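Local coordinates for cupin type-2 domain-containing protein (Burkholderia xenovorans, PDB 2O8Q), which is of unknown function but adopts a cupin fold and binds a nickel ion through three histidines, at residues 57-63 with 121-126. Numbering follows the deposited sequence.
Sequences TWHTHTV and FATSVV. With NI (nickel (II) ion), chain C.
Run 123-125 antiparallel to 59-61, axes 4.7 Å apart at 161°. His59/Val125 and His61/Thr123 are non-hydrogen-bonded pairs (CA-CA 4.3 and 4.5 Å); Thr60/Ser124 between them is hydrogen-bonded, Thr60 N to Ser124 O 3.0 Å and Ser124 N to Thr60 O 2.9 Å. The ladder continues with Val126 N to Trp58 O and Thr62 N to Ala122 O, both 2.9 Å. Thr62 then centres an inverse gamma turn, and its OG1 accepts from Ala122 N (2.9 Å) while also hydrogen-bonding Thr62 of the second subunit.

His59 (chi1 p) and His61 (chi1 m) project from one face, each NE2 2.1 Å from nickel; His101 and three waters complete six ligands. Each ND1 is a donor: His59 to Thr57 O, His61 to Thr123 OG1, both 2.8 Å. The Phe121 ring turns its edge to the His61 face, centroids 5.2 Å apart, and packs on Val63 (CG1 to Phe121 CG 3.5 Å). On the opposite face, one water joins Thr60 OG1 (2.6 Å) and Ser124 OG (3.0 Å).

Paired histidines on one strand are a cupin metal-site hallmark; with both ND1 atoms donating, each NE2 lone pair is directed at the metal.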
ATOM      1  N   THR A  57     -15.747 -16.646  16.141  1.00 22.67           N
ATOM      2  CA  THR A  57     -16.674 -16.333  15.075  1.00 20.99           C
ATOM      3  C   THR A  57     -15.905 -16.110  13.770  1.00 17.80           C
ATOM      4  O   THR A  57     -15.005 -15.276  13.761  1.00 21.19           O
ATOM      5  CB  THR A  57     -17.405 -15.044  15.458  1.00 22.77           C
ATOM      6  OG1 THR A  57     -18.001 -15.254  16.752  1.00 32.91           O
ATOM      7  CG2 THR A  57     -18.469 -14.751  14.478  1.00 24.13           C
ATOM      8  N   TRP A  58     -16.218 -16.899  12.733  1.00 20.48           N
ATOM      9  CA  TRP A  58     -15.635 -16.686  11.406  1.00 19.54           C
ATOM     10  C   TRP A  58     -15.950 -15.285  10.938  1.00 20.34           C
ATOM     11  O   TRP A  58     -17.087 -14.820  11.012  1.00 20.18           O
ATOM     12  CB  TRP A  58     -16.165 -17.696  10.414  1.00 21.14           C
ATOM     13  CG  TRP A  58     -15.637 -19.079  10.604  1.00 20.26           C
ATOM     14  CD1 TRP A  58     -16.306 -20.140  11.187  1.00 21.12           C
ATOM     15  CD2 TRP A  58     -14.378 -19.620  10.158  1.00 21.79           C
ATOM     16  NE1 TRP A  58     -15.531 -21.273  11.167  1.00 22.43           N
ATOM     17  CE2 TRP A  58     -14.369 -21.002  10.503  1.00 18.67           C
ATOM     18  CE3 TRP A  58     -13.275 -19.097   9.468  1.00 21.58           C
ATOM     19  CZ2 TRP A  58     -13.291 -21.823  10.227  1.00 20.71           C
ATOM     20  CZ3 TRP A  58     -12.234 -19.919   9.169  1.00 21.50           C
ATOM     21  CH2 TRP A  58     -12.227 -21.256   9.573  1.00 23.31           C
ATOM     22  N   HIS A  59     -14.937 -14.578  10.444  1.00 18.52           N
ATOM     23  CA  HIS A  59     -15.123 -13.204  10.021  1.00 19.39           C
ATOM     24  C   HIS A  59     -14.044 -12.845   8.999  1.00 19.12           C
ATOM     25  O   HIS A  59     -13.115 -13.613   8.749  1.00 18.38           O
ATOM     26  CB  HIS A  59     -15.062 -12.230  11.226  1.00 19.23           C
ATOM     27  CG  HIS A  59     -13.732 -12.195  11.908  1.00 19.26           C
ATOM     28  ND1 HIS A  59     -13.393 -13.098  12.897  1.00 18.30           N
ATOM     29  CD2 HIS A  59     -12.661 -11.386  11.751  1.00 18.33           C
ATOM     30  CE1 HIS A  59     -12.172 -12.824  13.326  1.00 19.81           C
ATOM     31  NE2 HIS A  59     -11.701 -11.790  12.652  1.00 18.41           N
ATOM     32  N   THR A  60     -14.194 -11.654   8.425  1.00 18.57           N
ATOM     33  CA  THR A  60     -13.252 -11.065   7.504  1.00 18.77           C
ATOM     34  C   THR A  60     -13.054  -9.590   7.860  1.00 18.97           C
ATOM     35  O   THR A  60     -13.900  -8.963   8.489  1.00 20.14           O
ATOM     36  CB  THR A  60     -13.752 -11.131   6.043  1.00 19.94           C
ATOM     37  OG1 THR A  60     -14.937 -10.311   5.907  1.00 24.00           O
ATOM     38  CG2 THR A  60     -14.105 -12.555   5.641  1.00 20.46           C
ATOM     39  N   HIS A  61     -11.943  -9.062   7.406  1.00 18.87           N
ATOM     40  CA  HIS A  61     -11.644  -7.634   7.533  1.00 19.02           C
ATOM     41  C   HIS A  61     -11.434  -7.014   6.168  1.00 20.43           C
ATOM     42  O   HIS A  61     -10.825  -7.638   5.304  1.00 19.64           O
ATOM     43  CB  HIS A  61     -10.403  -7.396   8.383  1.00 18.91           C
ATOM     44  CG  HIS A  61     -10.433  -8.109   9.695  1.00 18.14           C
ATOM     45  ND1 HIS A  61     -11.304  -7.776  10.709  1.00 20.38           N
ATOM     46  CD2 HIS A  61      -9.686  -9.139  10.141  1.00 21.41           C
ATOM     47  CE1 HIS A  61     -11.113  -8.611  11.728  1.00 18.22           C
ATOM     48  NE2 HIS A  61     -10.142  -9.457  11.405  1.00 17.92           N
ATOM     49  N   THR A  62     -11.864  -5.761   6.012  1.00 21.02           N
ATOM     50  CA  THR A  62     -11.686  -5.054   4.720  1.00 20.51           C
ATOM     51  C   THR A  62     -10.304  -4.401   4.653  1.00 22.60           C
ATOM     52  O   THR A  62     -10.156  -3.186   4.695  1.00 26.90           O
ATOM     53  CB  THR A  62     -12.845  -4.027   4.429  1.00 27.10           C
ATOM     54  OG1 THR A  62     -12.780  -2.914   5.361  1.00 30.09           O
ATOM     55  CG2 THR A  62     -14.129  -4.660   4.486  1.00 24.08           C
ATOM     56  N   VAL A  63      -9.278  -5.209   4.613  1.00 22.13           N
ATOM     57  CA  VAL A  63      -7.926  -4.755   4.663  1.00 21.81           C
ATOM     58  C   VAL A  63      -7.221  -5.098   3.380  1.00 24.22           C
ATOM     59  O   VAL A  63      -7.600  -6.114   2.693  1.00 24.95           O
ATOM     60  CB  VAL A  63      -7.134  -5.429   5.840  1.00 22.04           C
ATOM     61  CG1 VAL A  63      -7.671  -4.942   7.116  1.00 24.33           C
ATOM     62  CG2 VAL A  63      -7.088  -6.963   5.747  1.00 22.12           C
ATOM     63  N   PHE A 121     -10.279  -0.283   8.972  1.00 24.60           N
ATOM     64  CA  PHE A 121     -10.995  -1.386   8.284  1.00 23.24           C
ATOM     65  C   PHE A 121     -12.327  -1.777   8.951  1.00 25.36           C
ATOM     66  O   PHE A 121     -12.551  -1.605  10.193  1.00 27.77           O
ATOM     67  CB  PHE A 121     -10.080  -2.577   8.139  1.00 23.87           C
ATOM     68  CG  PHE A 121      -9.574  -3.126   9.447  1.00 23.10           C
ATOM     69  CD1 PHE A 121      -8.435  -2.644  10.061  1.00 23.15           C
ATOM     70  CD2 PHE A 121     -10.282  -4.135  10.088  1.00 21.97           C
ATOM     71  CE1 PHE A 121      -8.006  -3.157  11.268  1.00 26.38           C
ATOM     72  CE2 PHE A 121      -9.845  -4.640  11.282  1.00 24.74           C
ATOM     73  CZ  PHE A 121      -8.686  -4.144  11.873  1.00 26.54           C
ATOM     74  N   ALA A 122     -13.242  -2.299   8.142  1.00 24.07           N
ATOM     75  CA  ALA A 122     -14.484  -2.866   8.667  1.00 23.41           C
ATOM     76  C   ALA A 122     -14.294  -4.391   8.916  1.00 23.14           C
ATOM     77  O   ALA A 122     -13.366  -4.996   8.414  1.00 20.89           O
ATOM     78  CB  ALA A 122     -15.652  -2.622   7.683  1.00 23.94           C
ATOM     79  N   THR A 123     -15.165  -4.954   9.759  1.00 21.45           N
ATOM     80  CA  THR A 123     -15.146  -6.391  10.065  1.00 22.91           C
ATOM     81  C   THR A 123     -16.538  -6.935   9.831  1.00 23.60           C
ATOM     82  O   THR A 123     -17.514  -6.332  10.251  1.00 24.47           O
ATOM     83  CB  THR A 123     -14.696  -6.592  11.527  1.00 23.77           C
ATOM     84  OG1 THR A 123     -13.345  -6.109  11.695  1.00 20.15           O
ATOM     85  CG2 THR A 123     -14.770  -8.080  11.912  1.00 21.83           C
ATOM     86  N   SER A 124     -16.624  -8.041   9.103  1.00 21.60           N
ATOM     87  CA  SER A 124     -17.904  -8.664   8.816  1.00 24.23           C
ATOM     88  C   SER A 124     -17.922 -10.093   9.304  1.00 23.72           C
ATOM     89  O   SER A 124     -16.970 -10.811   9.108  1.00 21.01           O
ATOM     90  CB  SER A 124     -18.208  -8.631   7.306  1.00 28.76           C
ATOM     91  OG  SER A 124     -18.046  -7.311   6.784  1.00 40.91           O
ATOM     92  N   VAL A 125     -19.025 -10.516   9.919  1.00 25.83           N
ATOM     93  CA  VAL A 125     -19.172 -11.903  10.341  1.00 26.18           C
ATOM     94  C   VAL A 125     -19.499 -12.717   9.084  1.00 28.43           C
ATOM     95  O   VAL A 125     -20.287 -12.250   8.248  1.00 30.90           O
ATOM     96  CB  VAL A 125     -20.270 -12.032  11.443  1.00 30.46           C
ATOM     97  CG1 VAL A 125     -20.524 -13.466  11.781  1.00 34.02           C
ATOM     98  CG2 VAL A 125     -19.846 -11.266  12.703  1.00 27.92           C
ATOM     99  N   VAL A 126     -18.919 -13.914   8.932  1.00 28.23           N
ATOM    100  CA  VAL A 126     -19.172 -14.727   7.739  1.00 28.48           C
ATOM    101  C   VAL A 126     -20.549 -15.350   7.852  1.00 32.30           C
ATOM    102  O   VAL A 126     -20.869 -15.919   8.899  1.00 29.16           O
ATOM    103  CB  VAL A 126     -18.145 -15.869   7.543  1.00 27.86           C
ATOM    104  CG1 VAL A 126     -18.595 -16.860   6.439  1.00 28.38           C
ATOM    105  CG2 VAL A 126     -16.786 -15.284   7.216  1.00 26.28           C
TER
HETATM  106 NI    NI C 300      -9.725 -11.106  12.606  1.00 18.21          NI
HETATM  107  O   HOH W   1     -19.500 -16.317  11.382  1.00 37.24           O
HETATM  108  O   HOH W   2     -15.231  -7.699   5.849  1.00 42.86           O
HETATM  109  O   HOH W   3      -7.702 -10.457  12.552  1.00 17.80           O
HETATM  110  O   HOH W   4     -10.097  -9.944  14.376  1.00 22.96           O
HETATM  111  O   HOH W   5      -9.108 -12.615  14.008  1.00 19.70           O